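Oligopeptide-binding protein oppA (PDB 3DRF) captures oligopeptides in a voluminous cavity, closing like a Venus flytrap, as the receptor of the OppABCDF ABC transporter that takes them up. Local coordinates at residues S317-D322 with F493-D498; Y307-Y312 with R323-Q328; Q198-V203 with P212-K217; Q48-L53 with K206-S211. All coordinates share one frame; numbering follows the deposited sequence.

The four contacts form two groups about 26 to 39 Å apart, centre to centre. Interactions 1 and 2 meet around the small antiparallel pair of strands 311-313 and 318-320, their centres about 9 Å apart. Interaction 1 is partly buried and relies on amide and imidazole hydrogen bonds, whereas interaction 2 is largely buried and combines a stacked guanidinium with leucine and tyrosine packing. Interactions 3 and 4 share the loop that runs from helix 197-200 toward strand 224-230, and their centres lie about 8 Å apart. Interaction 3, nearer the surface, uses a lysine over a tyrosine ring; interaction 4, the more buried, is mainly leucine packing with one polar glutamine.

Interaction 1 of 4, residues S317-D322 with F493-D498; sequences SINVQD and FGHFND
Strand 318-320 belongs to a small two-stranded antiparallel sheet, and its residue Asn319, with Gln321 just past the strand, meets His495 and Asn497 of the loop that leads into helix 499-508. The touching parts of the two segments run 81° apart, so side-chain amides rather than backbone pairing join them. Asn319 OD1 accepts from His495 ND1 at 2.9 Å; the oxygen lies at the ring edge, in its plane, and the donor sits nearly along the C=O axis. Asn319 ND2 is held by the carbonyls of Ala487 and Ala489, which fixes the rotation of the amide, and an asparagine suits this place because it can give and take at once. Asn319 O in turn accepts from Asn497 ND2 at 2.9 Å, while CG1 of Ile318 packs against the same ND2 at 3.6 Å. Gln321 has CG anti to the backbone N (chi1 -169°), and the extended chain brings the amide up to the Phe496-Asn497 backbone, where OE1 accepts from Asn497 N in a nearly straight bond of 2.8 Å. The same Gln321 OE1 lies 3.4 Å from Phe496 CB. An alanine in place of Gln321 would probably leave Asn497 N without this acceptor and open a gap beside Phe496 CB. Buried His495 O has no hydrogen-bond donor; Gln321 CA makes a C-H...O contact with it at 3.5 Å. Beyond the contact, Phe496 stacks on Tyr535, and Asp498 caps helix 499-508 through Ile501 N while binding Lys533 and Tyr535. Strand 311-313 pairs with strand 318-320, and Phe493 packs both on helix 450-458 and on the bound peptide.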
loop_
_atom_site.group_PDB
_atom_site.type_symbol
_atom_site.label_atom_id
_atom_site.label_comp_id
_atom_site.label_asym_id
_atom_site.label_seq_id
_atom_site.Cartn_x
_atom_site.Cartn_y
_atom_site.Cartn_z
ATOM N N SER A 317 11.624 15.109 9.591
ATOM C CA SER A 317 11.163 14.023 8.688
ATOM C C SER A 317 12.096 12.832 8.694
ATOM O O SER A 317 12.647 12.463 7.720
ATOM C CB SER A 317 10.972 14.554 7.254
ATOM O OG SER A 317 9.967 15.515 7.260
ATOM N N ILE A 318 12.218 12.246 9.860
ATOM C CA ILE A 318 13.145 11.119 10.094
ATOM C C ILE A 318 12.649 10.145 11.187
ATOM O O ILE A 318 12.222 10.534 12.247
ATOM C CB ILE A 318 14.599 11.682 10.404
ATOM C CG1 ILE A 318 15.695 10.589 10.525
ATOM C CG2 ILE A 318 14.607 12.507 11.728
ATOM C CD1 ILE A 318 17.114 11.131 10.941
ATOM N N ASN A 319 12.782 8.867 10.861
ATOM C CA ASN A 319 12.597 7.793 11.846
ATOM C C ASN A 319 13.799 7.746 12.780
ATOM O O ASN A 319 14.909 7.872 12.382
ATOM C CB ASN A 319 12.391 6.451 11.088
ATOM C CG ASN A 319 11.004 6.360 10.506
ATOM O OD1 ASN A 319 10.082 6.227 11.209
ATOM N ND2 ASN A 319 10.904 6.447 9.218
ATOM N N VAL A 320 13.462 7.642 14.043
ATOM C CA VAL A 320 14.443 7.602 15.114
ATOM C C VAL A 320 14.260 6.288 15.917
ATOM O O VAL A 320 13.283 6.090 16.568
ATOM C CB VAL A 320 14.290 8.805 16.064
ATOM C CG1 VAL A 320 15.436 8.804 17.096
ATOM C CG2 VAL A 320 14.359 10.168 15.289
ATOM N N GLN A 321 15.253 5.418 15.845
ATOM C CA GLN A 321 15.144 4.061 16.408
ATOM C C GLN A 321 15.615 4.047 17.890
ATOM O O GLN A 321 16.606 3.492 18.197
ATOM C CB GLN A 321 15.998 3.105 15.522
ATOM C CG GLN A 321 15.748 1.600 15.854
ATOM C CD GLN A 321 16.516 0.695 14.898
ATOM O OE1 GLN A 321 16.769 1.008 13.796
ATOM N NE2 GLN A 321 16.901 -0.450 15.414
ATOM N N ASP A 322 14.849 4.688 18.748
ATOM C CA ASP A 322 15.256 4.967 20.148
ATOM C C ASP A 322 14.291 4.393 21.193
ATOM O O ASP A 322 14.360 4.765 22.335
ATOM C CB ASP A 322 15.464 6.488 20.348
ATOM C CG ASP A 322 14.203 7.305 20.219
ATOM O OD1 ASP A 322 13.177 6.836 19.839
ATOM O OD2 ASP A 322 14.324 8.502 20.455
ATOM N N PHE A 493 6.505 1.909 9.883
ATOM C CA PHE A 493 5.606 1.968 11.077
ATOM C C PHE A 493 6.273 1.653 12.393
ATOM O O PHE A 493 5.866 2.130 13.385
ATOM C CB PHE A 493 4.396 0.985 10.903
ATOM C CG PHE A 493 3.408 1.365 9.801
ATOM C CD1 PHE A 493 3.238 2.696 9.413
ATOM C CD2 PHE A 493 2.670 0.395 9.189
ATOM C CE1 PHE A 493 2.345 3.057 8.409
ATOM C CE2 PHE A 493 1.775 0.773 8.190
ATOM C CZ PHE A 493 1.599 2.082 7.848
ATOM N N GLY A 494 7.293 0.816 12.338
ATOM C CA GLY A 494 8.096 0.511 13.522
ATOM C C GLY A 494 9.289 1.440 13.770
ATOM O O GLY A 494 9.920 1.315 14.787
ATOM N N HIS A 495 9.589 2.319 12.821
ATOM C CA HIS A 495 10.572 3.439 12.943
ATOM C C HIS A 495 12.024 2.949 13.166
ATOM O O HIS A 495 12.751 3.530 13.915
ATOM C CB HIS A 495 10.162 4.429 14.074
ATOM C CG HIS A 495 8.700 4.718 14.102
ATOM N ND1 HIS A 495 8.070 5.383 13.083
ATOM C CD2 HIS A 495 7.751 4.397 14.991
ATOM C CE1 HIS A 495 6.779 5.438 13.330
ATOM N NE2 HIS A 495 6.576 4.884 14.504
ATOM N N PHE A 496 12.407 1.927 12.421
ATOM C CA PHE A 496 13.827 1.578 12.370
ATOM C C PHE A 496 14.548 2.585 11.457
ATOM O O PHE A 496 13.976 3.195 10.595
ATOM C CB PHE A 496 14.081 0.098 11.992
ATOM C CG PHE A 496 13.819 -0.259 10.521
ATOM C CD1 PHE A 496 14.712 0.114 9.501
ATOM C CD2 PHE A 496 12.669 -0.971 10.192
ATOM C CE1 PHE A 496 14.466 -0.259 8.169
ATOM C CE2 PHE A 496 12.450 -1.350 8.858
ATOM C CZ PHE A 496 13.346 -0.987 7.862
ATOM N N ASN A 497 15.811 2.734 11.743
ATOM C CA ASN A 497 16.704 3.615 10.989
ATOM C C ASN A 497 18.106 3.028 11.106
ATOM O O ASN A 497 18.754 3.172 12.100
ATOM C CB ASN A 497 16.679 5.069 11.543
ATOM C CG ASN A 497 17.504 6.006 10.672
ATOM O OD1 ASN A 497 18.514 5.644 10.194
ATOM N ND2 ASN A 497 17.018 7.192 10.482
ATOM N N ASP A 498 18.507 2.346 10.067
ATOM C CA ASP A 498 19.643 1.451 10.110
ATOM C C ASP A 498 20.522 1.683 8.879
ATOM O O ASP A 498 20.063 1.676 7.803
ATOM C CB ASP A 498 19.099 -0.013 10.159
ATOM C CG ASP A 498 20.222 -1.055 10.252
ATOM O OD1 ASP A 498 20.501 -1.517 11.358
ATOM O OD2 ASP A 498 20.777 -1.404 9.230
#

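Interaction 2 of 4, residues Y307-Y312 with R323-Q328; sequences YNLGHY and RKTPLQ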
loop_
_atom_site.group_PDB
_atom_site.type_symbol
_atom_site.label_atom_id
_atom_site.label_comp_id
_atom_site.label_asym_id
_atom_site.label_seq_id
_atom_site.Cartn_x
_atom_site.Cartn_y
_atom_site.Cartn_z
ATOM N N TYR A 307 7.752 -4.790 14.371
ATOM C CA TYR A 307 8.157 -4.508 15.769
ATOM C C TYR A 307 8.291 -2.984 15.954
ATOM O O TYR A 307 8.880 -2.320 15.134
ATOM C CB TYR A 307 9.480 -5.194 16.049
ATOM C CG TYR A 307 9.442 -6.723 15.944
ATOM C CD1 TYR A 307 8.458 -7.489 16.590
ATOM C CD2 TYR A 307 10.397 -7.381 15.175
ATOM C CE1 TYR A 307 8.456 -8.872 16.504
ATOM C CE2 TYR A 307 10.426 -8.776 15.086
ATOM C CZ TYR A 307 9.439 -9.492 15.760
ATOM O OH TYR A 307 9.452 -10.854 15.714
ATOM N N ASN A 308 7.836 -2.494 17.096
ATOM C CA ASN A 308 7.878 -1.061 17.372
ATOM C C ASN A 308 9.214 -0.742 18.042
ATOM O O ASN A 308 9.457 -1.103 19.169
ATOM C CB ASN A 308 6.689 -0.693 18.275
ATOM C CG ASN A 308 6.504 0.809 18.406
ATOM O OD1 ASN A 308 7.083 1.577 17.722
ATOM N ND2 ASN A 308 5.646 1.195 19.320
ATOM N N LEU A 309 10.067 -0.023 17.310
ATOM C CA LEU A 309 11.458 0.205 17.720
ATOM C C LEU A 309 11.857 1.669 17.833
ATOM O O LEU A 309 12.961 1.959 18.069
ATOM C CB LEU A 309 12.392 -0.473 16.697
ATOM C CG LEU A 309 12.174 -1.996 16.571
ATOM C CD1 LEU A 309 13.076 -2.508 15.405
ATOM C CD2 LEU A 309 12.488 -2.804 17.848
ATOM N N GLY A 310 10.926 2.572 17.626
ATOM C CA GLY A 310 11.267 3.984 17.691
ATOM C C GLY A 310 10.073 4.913 17.551
ATOM O O GLY A 310 8.988 4.584 17.872
ATOM N N HIS A 311 10.368 6.123 17.086
ATOM C CA HIS A 311 9.363 7.162 16.825
ATOM C C HIS A 311 9.695 7.900 15.506
ATOM O O HIS A 311 10.782 7.766 14.990
ATOM C CB HIS A 311 9.253 8.117 18.047
ATOM C CG HIS A 311 10.337 9.145 18.118
ATOM N ND1 HIS A 311 11.553 8.916 18.736
ATOM C CD2 HIS A 311 10.341 10.439 17.742
ATOM C CE1 HIS A 311 12.268 10.019 18.669
ATOM N NE2 HIS A 311 11.557 10.954 18.082
ATOM N N TYR A 312 8.738 8.691 15.014
ATOM C CA TYR A 312 8.923 9.544 13.820
ATOM C C TYR A 312 9.004 11.006 14.247
ATOM O O TYR A 312 8.132 11.503 14.923
ATOM C CB TYR A 312 7.778 9.311 12.844
ATOM C CG TYR A 312 8.043 10.000 11.523
ATOM C CD1 TYR A 312 8.891 9.431 10.582
ATOM C CD2 TYR A 312 7.505 11.219 11.249
ATOM C CE1 TYR A 312 9.148 10.060 9.370
ATOM C CE2 TYR A 312 7.748 11.872 10.018
ATOM C CZ TYR A 312 8.596 11.295 9.102
ATOM O OH TYR A 312 8.812 11.961 7.912
ATOM N N ARG A 323 13.397 3.515 20.806
ATOM C CA ARG A 323 12.446 2.981 21.782
ATOM C C ARG A 323 13.110 1.948 22.675
ATOM O O ARG A 323 13.749 1.072 22.229
ATOM C CB ARG A 323 11.244 2.360 21.051
ATOM C CG ARG A 323 10.082 1.903 21.994
ATOM C CD ARG A 323 8.787 1.612 21.252
ATOM N NE ARG A 323 7.753 1.161 22.171
ATOM C CZ ARG A 323 7.446 -0.097 22.412
ATOM N NH1 ARG A 323 8.072 -1.081 21.787
ATOM N NH2 ARG A 323 6.516 -0.375 23.330
ATOM N N LYS A 324 12.843 2.067 23.979
ATOM C CA LYS A 324 13.373 1.112 24.957
ATOM C C LYS A 324 12.418 -0.064 25.043
ATOM O O LYS A 324 11.308 0.104 25.357
ATOM C CB LYS A 324 13.567 1.776 26.327
ATOM C CG LYS A 324 14.664 2.768 26.263
ATOM C CD LYS A 324 15.023 3.386 27.597
ATOM C CE LYS A 324 15.928 4.570 27.337
ATOM N NZ LYS A 324 15.120 5.575 26.688
ATOM N N THR A 325 12.891 -1.247 24.685
ATOM C CA THR A 325 12.032 -2.430 24.623
ATOM C C THR A 325 12.900 -3.720 24.523
ATOM O O THR A 325 13.926 -3.671 23.952
ATOM C CB THR A 325 11.066 -2.351 23.379
ATOM O OG1 THR A 325 10.402 -3.591 23.184
ATOM C CG2 THR A 325 11.769 -1.973 22.039
ATOM N N PRO A 326 12.410 -4.858 25.022
ATOM C CA PRO A 326 13.116 -6.119 24.776
ATOM C C PRO A 326 13.370 -6.391 23.276
ATOM O O PRO A 326 14.274 -7.076 22.912
ATOM C CB PRO A 326 12.168 -7.163 25.395
ATOM C CG PRO A 326 11.515 -6.401 26.563
ATOM C CD PRO A 326 11.232 -5.072 25.894
ATOM N N LEU A 327 12.507 -5.814 22.434
ATOM C CA LEU A 327 12.659 -5.948 20.977
ATOM C C LEU A 327 13.881 -5.271 20.391
ATOM O O LEU A 327 14.159 -5.465 19.269
ATOM C CB LEU A 327 11.388 -5.485 20.248
ATOM C CG LEU A 327 10.196 -6.448 20.502
ATOM C CD1 LEU A 327 8.859 -5.739 20.078
ATOM C CD2 LEU A 327 10.345 -7.779 19.844
ATOM N N GLN A 328 14.601 -4.488 21.201
ATOM C CA GLN A 328 15.925 -3.993 20.831
ATOM C C GLN A 328 16.901 -5.155 20.671
ATOM O O GLN A 328 17.868 -4.978 20.062
ATOM C CB GLN A 328 16.476 -3.064 21.934
ATOM C CG GLN A 328 15.789 -1.713 22.107
ATOM C CD GLN A 328 16.287 -0.971 23.380
ATOM O OE1 GLN A 328 15.876 -1.222 24.482
ATOM N NE2 GLN A 328 17.174 -0.023 23.167
HETATM O O HOH W 1 14.899 0.455 19.713
#
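Arg323 reaches back across Leu309 and Gly310 to Asn308. Its CB rests on the peptide group joining Leu309 to Gly310, with Arg323 CB 3.4 Å from Gly310 N. Gly310 has a conformation (phi -175°, psi -155°) that a residue without a side chain adopts readily. The arginine chain then runs extended: CG passes Asn308 O loosely, and Arg323 CD lies 3.5 Å from Asn308 O. Arg323 NE comes next, 3.5 Å from Asn308 ND2, because the guanidinium lies stacked on the Asn308 amide with the two planes only 5° apart and ND2 offset toward the rim. Arg323 CZ is 3.8 Å from the same Asn308 ND2. At the tip, Arg323 NH1 gives a hydrogen bond of 3.0 Å to Asn308 O, tilted somewhat from the carbonyl plane. The other nitrogens look outside the pair: NE binds Asn464 OD1 and NH2 forms a salt bridge with Asp467, while Asn308 ND2 serves the carbonyls of Ala463 and Trp466. With partners at each nitrogen, the group is fixed both in its plane and across it. The backbones join as well, Arg323 N to Leu309 O at 3.2 Å, and a water spans Leu309 O and Arg323 O. Leu327 CD2 lies over one face of the Tyr307 ring, a CH-pi contact 4.1 Å from its centroid, and Leu309 CD2 packs on Leu327 CB at 3.8 Å. Thr325 OG1 accepts from Leu327 N, an ST turn that opens the 3-10 turn before helix 330-339. The arrangement closes the base of a beta hairpin, strands 311-313 and 318-320, where its entering and leaving chains come together.

Interaction 3 of 4, residues Q198-V203 with P212-K217; sequences QYLKDV and PKTTTK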
loop_
_atom_site.group_PDB
_atom_site.type_symbol
_atom_site.label_atom_id
_atom_site.label_comp_id
_atom_site.label_asym_id
_atom_site.label_seq_id
_atom_site.Cartn_x
_atom_site.Cartn_y
_atom_site.Cartn_z
ATOM N N GLN A 198 -7.431 24.589 -9.439
ATOM C CA GLN A 198 -8.389 25.710 -9.473
ATOM C C GLN A 198 -9.613 25.431 -8.599
ATOM O O GLN A 198 -10.131 26.323 -8.026
ATOM C CB GLN A 198 -8.827 26.028 -10.920
ATOM C CG GLN A 198 -7.757 26.679 -11.798
ATOM C CD GLN A 198 -7.240 27.999 -11.240
ATOM O OE1 GLN A 198 -7.954 28.768 -10.665
ATOM N NE2 GLN A 198 -5.977 28.234 -11.430
ATOM N N TYR A 199 -10.042 24.178 -8.519
ATOM C CA TYR A 199 -11.192 23.783 -7.665
ATOM C C TYR A 199 -10.899 23.866 -6.139
ATOM O O TYR A 199 -11.755 24.138 -5.372
ATOM C CB TYR A 199 -11.573 22.358 -8.043
ATOM C CG TYR A 199 -12.862 21.812 -7.443
ATOM C CD1 TYR A 199 -14.106 22.430 -7.697
ATOM C CD2 TYR A 199 -12.858 20.644 -6.700
ATOM C CE1 TYR A 199 -15.278 21.901 -7.209
ATOM C CE2 TYR A 199 -14.037 20.117 -6.196
ATOM C CZ TYR A 199 -15.229 20.773 -6.453
ATOM O OH TYR A 199 -16.432 20.276 -5.953
ATOM N N LEU A 200 -9.657 23.610 -5.780
ATOM C CA LEU A 200 -9.224 23.406 -4.398
ATOM C C LEU A 200 -8.407 24.556 -3.790
ATOM O O LEU A 200 -8.121 24.533 -2.632
ATOM C CB LEU A 200 -8.380 22.099 -4.330
ATOM C CG LEU A 200 -9.139 20.807 -4.749
ATOM C CD1 LEU A 200 -8.174 19.572 -4.664
ATOM C CD2 LEU A 200 -10.364 20.567 -3.843
ATOM N N LYS A 201 -8.058 25.546 -4.599
ATOM C CA LYS A 201 -7.098 26.576 -4.177
ATOM C C LYS A 201 -7.619 27.514 -3.074
ATOM O O LYS A 201 -6.839 28.121 -2.456
ATOM C CB LYS A 201 -6.608 27.401 -5.367
ATOM C CG LYS A 201 -7.689 28.187 -5.986
ATOM C CD LYS A 201 -7.110 29.091 -7.113
ATOM C CE LYS A 201 -8.210 30.025 -7.623
ATOM N NZ LYS A 201 -7.681 30.837 -8.757
ATOM N N ASP A 202 -8.906 27.540 -2.818
ATOM C CA ASP A 202 -9.396 28.336 -1.683
ATOM C C ASP A 202 -9.951 27.452 -0.558
ATOM O O ASP A 202 -10.870 27.856 0.186
ATOM C CB ASP A 202 -10.440 29.349 -2.127
ATOM C CG ASP A 202 -9.883 30.415 -3.062
ATOM O OD1 ASP A 202 -8.699 30.814 -2.952
ATOM O OD2 ASP A 202 -10.665 30.871 -3.916
ATOM N N VAL A 203 -9.363 26.270 -0.453
ATOM C CA VAL A 203 -9.557 25.434 0.729
ATOM C C VAL A 203 -8.242 25.440 1.495
ATOM O O VAL A 203 -7.204 25.157 0.985
ATOM C CB VAL A 203 -9.914 23.966 0.301
ATOM C CG1 VAL A 203 -10.050 23.099 1.561
ATOM C CG2 VAL A 203 -11.230 23.941 -0.548
ATOM N N PRO A 212 -15.604 18.727 1.688
ATOM C CA PRO A 212 -16.473 18.025 0.731
ATOM C C PRO A 212 -15.781 17.916 -0.647
ATOM O O PRO A 212 -15.961 16.985 -1.339
ATOM C CB PRO A 212 -17.703 18.950 0.636
ATOM C CG PRO A 212 -17.780 19.618 2.004
ATOM C CD PRO A 212 -16.312 19.850 2.366
ATOM N N LYS A 213 -14.915 18.871 -0.978
ATOM C CA LYS A 213 -14.320 18.895 -2.307
ATOM C C LYS A 213 -13.291 17.772 -2.561
ATOM O O LYS A 213 -12.892 17.574 -3.650
ATOM C CB LYS A 213 -13.663 20.265 -2.525
ATOM C CG LYS A 213 -14.699 21.430 -2.725
ATOM C CD LYS A 213 -14.002 22.760 -3.152
ATOM C CE LYS A 213 -15.033 23.699 -3.588
ATOM N NZ LYS A 213 -14.237 24.845 -4.160
ATOM N N THR A 214 -12.890 17.040 -1.528
ATOM C CA THR A 214 -11.999 15.865 -1.725
ATOM C C THR A 214 -12.635 14.572 -1.237
ATOM O O THR A 214 -11.996 13.588 -1.207
ATOM C CB THR A 214 -10.624 16.031 -0.992
ATOM O OG1 THR A 214 -10.819 15.939 0.433
ATOM C CG2 THR A 214 -9.873 17.357 -1.440
ATOM N N THR A 215 -13.905 14.619 -0.863
ATOM C CA THR A 215 -14.590 13.463 -0.185
ATOM C C THR A 215 -15.926 13.143 -0.877
ATOM O O THR A 215 -16.024 12.179 -1.562
ATOM C CB THR A 215 -14.753 13.735 1.339
ATOM O OG1 THR A 215 -15.485 14.959 1.528
ATOM C CG2 THR A 215 -13.368 13.930 2.020
ATOM N N THR A 216 -16.920 13.999 -0.702
ATOM C CA THR A 216 -18.282 13.774 -1.247
ATOM C C THR A 216 -18.531 14.458 -2.563
ATOM O O THR A 216 -19.370 14.024 -3.290
ATOM C CB THR A 216 -19.329 14.248 -0.240
ATOM O OG1 THR A 216 -18.972 15.559 0.175
ATOM C CG2 THR A 216 -19.366 13.291 1.002
ATOM N N LYS A 217 -17.743 15.457 -2.890
ATOM C CA LYS A 217 -18.014 16.345 -4.036
ATOM C C LYS A 217 -16.707 16.711 -4.775
ATOM O O LYS A 217 -16.394 17.829 -4.903
ATOM C CB LYS A 217 -18.706 17.676 -3.564
ATOM C CG LYS A 217 -20.174 17.491 -3.014
ATOM C CD LYS A 217 -20.877 18.860 -2.777
ATOM C CE LYS A 217 -20.352 19.819 -1.611
ATOM N NZ LYS A 217 -21.070 21.140 -1.243
#
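Lys213 lays its aliphatic chain over one face of the Tyr199 ring. Lys213 CB lies 3.7 Å from Tyr199 CE2, and chi1 of the lysine (-72°), with CG anti to its carbonyl carbon, starts the extended chain off across the ring. CD of Lys213 sits over the face, 4.1 Å from the Tyr199 ring centroid and 13° off the normal. Lys213 NZ also lies over the face, 4.5 Å from the centroid, a cation-pi contact, and gives a hydrogen bond of 2.9 Å to Tyr199 O. A lysine suits the place because its methylenes cover the ring while its charge reaches a carbonyl. Cutting it back to an alanine would probably leave Tyr199 O without this donor and uncover the part of the ring face that CG, CD and CE had lain over. At the phenol end of the ring, Tyr199 OH donates to Lys217 O at 2.7 Å, the oxygen lying in plane at the ring edge. Leu200 CD2 packs 3.6 Å from Lys213 CB, and Val203 CG2 lies 4.0 Å from Lys213 CD. The result is a lysine-tyrosine cation-pi pair joining helix 197-200 and the turn after it to the 3-10 turn 212-214.

Interaction 4 of 4, residues Q48-L53 with K206-S211; sequences QWLSGL and KDLASS
Gln48 approaches Ala209 with its amide: NE2 of Gln48 stands 3.1 Å from Ala209 O; it is hydrogen-bonded to Thr214 OG1. The chain bends at chi2 (42°), which turns CD back toward its own backbone, and Gln48 OE1 there takes Leu50 N at 3.0 Å on a lone pair, in the carbonyl plane. One amide thus serves two tasks: its oxygen holds the backbone two residues on and its nitrogen faces the other loop. Trp49 turns elsewhere, its NE1 binding Thr215 O. Leu50 then points at Leu208, and the two side chains cross at about a right angle, CD1 of Leu50 lying 3.7 Å from CD2 of Leu208. Leu50 and Leu208 suit their buried places, where Leu200 packs on both. Residues 51-53 form a 3-10 turn, in which Leu53 N bonds to Leu50 O. That turn brings Leu53 CD1 within 4.1 Å of Leu208 CD2 and equally close to Ala209 CB, whose small methyl lets the leucine settle against the backbone. Leu208 itself opens the type I turn 208-211, its O accepting from Ser211 N and from Thr214 OG1. This is apolar loop-to-loop packing, joining the segments that follow strand 34-40 and precede strand 224-230 of one mixed five-stranded sheet.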
loop_
_atom_site.group_PDB
_atom_site.type_symbol
_atom_site.label_atom_id
_atom_site.label_comp_id
_atom_site.label_asym_id
_atom_site.label_seq_id
_atom_site.Cartn_x
_atom_site.Cartn_y
_atom_site.Cartn_z
ATOM N N GLN A 48 -11.512 9.638 -0.085
ATOM C CA GLN A 48 -10.433 10.665 -0.272
ATOM C C GLN A 48 -9.946 10.540 -1.702
ATOM O O GLN A 48 -9.307 9.592 -2.066
ATOM C CB GLN A 48 -9.277 10.445 0.724
ATOM C CG GLN A 48 -8.128 11.499 0.547
ATOM C CD GLN A 48 -8.690 12.920 0.321
ATOM O OE1 GLN A 48 -8.576 13.463 -0.714
ATOM N NE2 GLN A 48 -9.259 13.490 1.365
ATOM N N TRP A 49 -10.307 11.525 -2.514
ATOM C CA TRP A 49 -10.065 11.425 -3.959
ATOM C C TRP A 49 -8.676 11.873 -4.387
ATOM O O TRP A 49 -8.272 11.660 -5.491
ATOM C CB TRP A 49 -11.183 12.221 -4.717
ATOM C CG TRP A 49 -12.573 11.531 -4.536
ATOM C CD1 TRP A 49 -13.454 11.753 -3.546
ATOM C CD2 TRP A 49 -13.115 10.489 -5.355
ATOM N NE1 TRP A 49 -14.543 10.926 -3.714
ATOM C CE2 TRP A 49 -14.362 10.151 -4.822
ATOM C CE3 TRP A 49 -12.669 9.819 -6.524
ATOM C CZ2 TRP A 49 -15.201 9.171 -5.404
ATOM C CZ3 TRP A 49 -13.486 8.824 -7.071
ATOM C CH2 TRP A 49 -14.746 8.512 -6.498
ATOM N N LEU A 50 -7.955 12.473 -3.446
ATOM C CA LEU A 50 -6.543 12.884 -3.694
ATOM C C LEU A 50 -5.600 11.792 -3.212
ATOM O O LEU A 50 -5.585 11.434 -2.089
ATOM C CB LEU A 50 -6.202 14.200 -2.948
ATOM C CG LEU A 50 -7.045 15.450 -3.290
ATOM C CD1 LEU A 50 -6.471 16.657 -2.554
ATOM C CD2 LEU A 50 -7.086 15.725 -4.845
ATOM N N SER A 51 -4.865 11.254 -4.202
ATOM C CA SER A 51 -3.930 10.157 -3.918
ATOM C C SER A 51 -3.004 10.472 -2.755
ATOM O O SER A 51 -2.803 9.640 -1.868
ATOM C CB SER A 51 -3.110 9.828 -5.169
ATOM O OG SER A 51 -2.275 8.706 -4.991
ATOM N N GLY A 52 -2.457 11.677 -2.720
ATOM C CA GLY A 52 -1.454 12.029 -1.733
ATOM C C GLY A 52 -1.984 11.957 -0.315
ATOM O O GLY A 52 -1.223 11.778 0.636
ATOM N N LEU A 53 -3.292 12.131 -0.122
ATOM C CA LEU A 53 -3.881 12.165 1.220
ATOM C C LEU A 53 -4.591 10.845 1.620
ATOM O O LEU A 53 -5.169 10.766 2.656
ATOM C CB LEU A 53 -4.928 13.297 1.281
ATOM C CG LEU A 53 -4.386 14.712 0.873
ATOM C CD1 LEU A 53 -5.458 15.809 1.143
ATOM C CD2 LEU A 53 -3.069 15.088 1.628
ATOM N N LYS A 206 -4.907 22.683 5.908
ATOM C CA LYS A 206 -5.284 21.866 7.078
ATOM C C LYS A 206 -6.700 21.272 6.999
ATOM O O LYS A 206 -6.982 20.334 7.635
ATOM C CB LYS A 206 -5.146 22.705 8.380
ATOM C CG LYS A 206 -6.281 23.741 8.535
ATOM C CD LYS A 206 -6.133 24.611 9.857
ATOM C CE LYS A 206 -7.318 25.579 10.087
ATOM N NZ LYS A 206 -8.575 24.771 10.375
ATOM N N ASP A 207 -7.544 21.913 6.189
ATOM C CA ASP A 207 -8.973 21.517 6.017
ATOM C C ASP A 207 -9.184 20.638 4.735
ATOM O O ASP A 207 -10.232 20.191 4.482
ATOM C CB ASP A 207 -9.844 22.791 5.844
ATOM C CG ASP A 207 -9.883 23.725 7.083
ATOM O OD1 ASP A 207 -9.669 23.225 8.124
ATOM O OD2 ASP A 207 -10.182 24.896 6.855
ATOM N N LEU A 208 -8.144 20.455 3.956
ATOM C CA LEU A 208 -8.354 19.844 2.630
ATOM C C LEU A 208 -8.831 18.394 2.662
ATOM O O LEU A 208 -9.702 18.055 1.956
ATOM C CB LEU A 208 -7.090 19.984 1.756
ATOM C CG LEU A 208 -7.271 19.506 0.287
ATOM C CD1 LEU A 208 -8.351 20.329 -0.459
ATOM C CD2 LEU A 208 -5.905 19.599 -0.459
ATOM N N ALA A 209 -8.274 17.601 3.552
ATOM C CA ALA A 209 -8.640 16.166 3.627
ATOM C C ALA A 209 -10.086 15.971 4.053
ATOM O O ALA A 209 -10.675 14.976 3.701
ATOM C CB ALA A 209 -7.701 15.448 4.612
ATOM N N SER A 210 -10.600 16.884 4.877
ATOM C CA SER A 210 -11.981 16.767 5.368
ATOM C C SER A 210 -12.978 17.640 4.598
ATOM O O SER A 210 -14.158 17.705 4.956
ATOM C CB SER A 210 -12.045 17.123 6.855
ATOM O OG SER A 210 -11.668 18.470 7.070
ATOM N N SER A 211 -12.509 18.320 3.571
ATOM C CA SER A 211 -13.406 19.149 2.770
ATOM C C SER A 211 -14.366 18.271 1.913
ATOM O O SER A 211 -13.962 17.263 1.406
ATOM C CB SER A 211 -12.565 20.043 1.807
ATOM O OG SER A 211 -13.412 20.742 0.856
#